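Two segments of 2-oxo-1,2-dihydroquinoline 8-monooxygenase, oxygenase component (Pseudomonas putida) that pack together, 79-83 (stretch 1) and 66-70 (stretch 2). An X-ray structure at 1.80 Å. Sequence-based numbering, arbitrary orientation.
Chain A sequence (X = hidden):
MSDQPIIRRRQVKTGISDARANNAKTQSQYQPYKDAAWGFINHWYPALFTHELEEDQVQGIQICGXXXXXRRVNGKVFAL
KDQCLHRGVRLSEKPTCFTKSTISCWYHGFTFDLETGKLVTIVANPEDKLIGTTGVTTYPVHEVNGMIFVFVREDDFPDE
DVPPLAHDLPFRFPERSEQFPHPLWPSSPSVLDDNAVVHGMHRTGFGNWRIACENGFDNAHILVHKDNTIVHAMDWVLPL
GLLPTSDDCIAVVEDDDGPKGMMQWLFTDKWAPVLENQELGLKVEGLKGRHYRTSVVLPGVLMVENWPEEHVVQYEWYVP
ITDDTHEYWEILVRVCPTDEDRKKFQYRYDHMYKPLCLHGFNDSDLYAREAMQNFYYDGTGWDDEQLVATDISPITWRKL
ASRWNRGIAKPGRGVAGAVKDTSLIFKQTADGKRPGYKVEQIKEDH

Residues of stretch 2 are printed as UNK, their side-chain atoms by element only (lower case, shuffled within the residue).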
# COMPACT_ATOMS: atom_id res chain seq x y z
N ALA A 79 -28.11 -8.77 -13.92
CA ALA A 79 -26.94 -8.67 -13.04
C ALA A 79 -26.58 -10.06 -12.50
O ALA A 79 -27.46 -10.80 -12.08
CB ALA A 79 -27.24 -7.72 -11.90
N LEU A 80 -25.28 -10.38 -12.53
CA LEU A 80 -24.75 -11.66 -12.04
C LEU A 80 -23.49 -11.34 -11.25
O LEU A 80 -23.00 -10.20 -11.25
CB LEU A 80 -24.38 -12.59 -13.20
CG LEU A 80 -25.46 -13.18 -14.11
CD1 LEU A 80 -26.08 -12.09 -14.95
CD2 LEU A 80 -24.83 -14.24 -15.02
N LYS A 81 -22.96 -12.34 -10.55
CA LYS A 81 -21.74 -12.12 -9.79
C LYS A 81 -20.58 -12.08 -10.77
O LYS A 81 -20.43 -12.98 -11.59
CB LYS A 81 -21.51 -13.24 -8.77
CG LYS A 81 -20.30 -12.98 -7.89
CD LYS A 81 -20.04 -14.16 -6.96
CE LYS A 81 -21.12 -14.29 -5.89
NZ LYS A 81 -20.80 -15.39 -4.93
N ASP A 82 -19.77 -11.04 -10.67
CA ASP A 82 -18.63 -10.85 -11.57
C ASP A 82 -17.47 -11.74 -11.14
O ASP A 82 -16.39 -11.25 -10.76
CB ASP A 82 -18.21 -9.37 -11.55
CG ASP A 82 -17.36 -8.99 -12.74
OD1 ASP A 82 -16.80 -7.87 -12.72
OD2 ASP A 82 -17.25 -9.80 -13.70
N GLN A 83 -17.68 -13.05 -11.22
CA GLN A 83 -16.66 -14.03 -10.83
C GLN A 83 -16.91 -15.38 -11.48
O GLN A 83 -17.89 -16.05 -11.18
CB GLN A 83 -16.65 -14.22 -9.31
CG GLN A 83 -15.61 -15.24 -8.82
CD GLN A 83 -15.85 -15.67 -7.38
OE1 GLN A 83 -16.85 -16.33 -7.07
NE2 GLN A 83 -14.93 -15.29 -6.50
N UNK A 66 -19.26 -7.51 -2.85
CA UNK A 66 -19.69 -8.45 -3.88
C UNK A 66 -19.47 -7.92 -5.30
O UNK A 66 -20.01 -6.88 -5.68
c UNK A 66 -21.19 -8.79 -3.75
c UNK A 66 -21.59 -9.82 -4.78
c UNK A 66 -21.49 -9.29 -2.35
N UNK A 67 -18.65 -8.62 -6.09
CA UNK A 67 -18.38 -8.22 -7.47
C UNK A 67 -19.61 -8.55 -8.33
O UNK A 67 -20.11 -9.68 -8.33
c UNK A 67 -17.81 -9.76 -5.69
c UNK A 67 -17.30 -10.27 -7.01
c UNK A 67 -17.15 -9.05 -7.84
N UNK A 68 -20.10 -7.55 -9.06
CA UNK A 68 -21.29 -7.70 -9.88
C UNK A 68 -21.07 -7.21 -11.31
O UNK A 68 -20.46 -6.17 -11.53
c UNK A 68 -22.77 -7.39 -7.86
c UNK A 68 -23.70 -7.01 -10.16
c UNK A 68 -22.46 -6.89 -9.28
c UNK A 68 -23.75 -6.52 -7.06
N UNK A 69 -21.58 -7.96 -12.28
CA UNK A 69 -21.46 -7.59 -13.68
C UNK A 69 -22.86 -7.42 -14.25
O UNK A 69 -23.76 -8.24 -13.98
c UNK A 69 -21.36 -10.01 -14.35
c UNK A 69 -20.67 -8.65 -14.48
c UNK A 69 -20.54 -8.23 -15.94
N UNK A 70 -23.07 -6.35 -15.01
CA UNK A 70 -24.38 -6.08 -15.60
C UNK A 70 -24.31 -5.99 -17.12
O UNK A 70 -23.29 -5.58 -17.69
c UNK A 70 -23.89 -4.13 -12.90
c UNK A 70 -26.24 -3.49 -13.37
c UNK A 70 -24.96 -4.76 -15.07
c UNK A 70 -25.18 -4.55 -13.56

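Position 66 carries three side-chain carbons, one bonded to CA and bearing the other two. The closest approach of these atoms to stretch 1 is 4.6 Å, from one of the two terminal carbons to Lys 81 CG. A fork at the first carbon with nothing beyond it is valine, and chi1 is t. The CA-to-CB bond of Val 66 points sideways, so this residue leads into the pairing without taking part in it.

At position 67 three carbons close a ring onto the backbone nitrogen, and its CB is 3.9 Å from Asp 82 CB: proline. That nitrogen has no hydrogen to give, yet the carbonyl remains free to accept: Asp 82 N donates to Pro 67 O at 2.7 Å, and Lys 81 CA lies 3.3 Å from the same Pro 67 O in a CA-H...O contact. The CA-to-CB bond of Pro 67 points toward stretch 1, and Pro 67 CG sits 4.1 Å from Lys 81 CG, on the aliphatic part of the lysine chain.

Position 68 has four carbons, forked at the first, with one arm two carbons long; the carbon of the shorter arm lies 4.0 Å from Ala 79 CB. This is isoleucine, chi1 m and chi2 t. Its CA-to-CB bond points away overall, but CG2 still makes that contact. Ile 68 CA also approaches Leu 80 O at 3.3 Å, a second CA-H...O contact.

Position 69 again shows one carbon carrying two, and one of the two lies 4.1 Å from Leu 80 CB: valine, here with chi1 p. Val 69 shares a sheet face with Leu 80. Its CB is also 3.7 Å from Asp 82 OD2, a carboxylate oxygen already hydrogen-bonded elsewhere in the structure.

Position 70 has four carbons, forked at the second, and the forking carbon meets Ala 79 CB at 4.1 Å: leucine, with chi1 m and chi2 p. Leu 70 and Ala 79 share a sheet face.

The contact is a short antiparallel pairing whose hydrogen bonds across the stretches are all between backbone atoms. In the hydrogen-bonded pair, Val 69 N donates to Leu 80 O at 2.8 Å, and Leu 80 N to Val 69 O at 3.0 Å. The flanking pairs, Ala 79 with Leu 70 and Lys 81 with Ile 68, are non-hydrogen-bonded, and their CA atoms come closer. Asp 82 N extends the bonding beyond the strand. Here proline sits where its carbonyl accepts a bond and its nitrogen gives none, while apolar side chains, with aliphatic carbons of Lys 81 and Asp 82, pack around the ladder.

Stretch 2 66-70: VPIVL
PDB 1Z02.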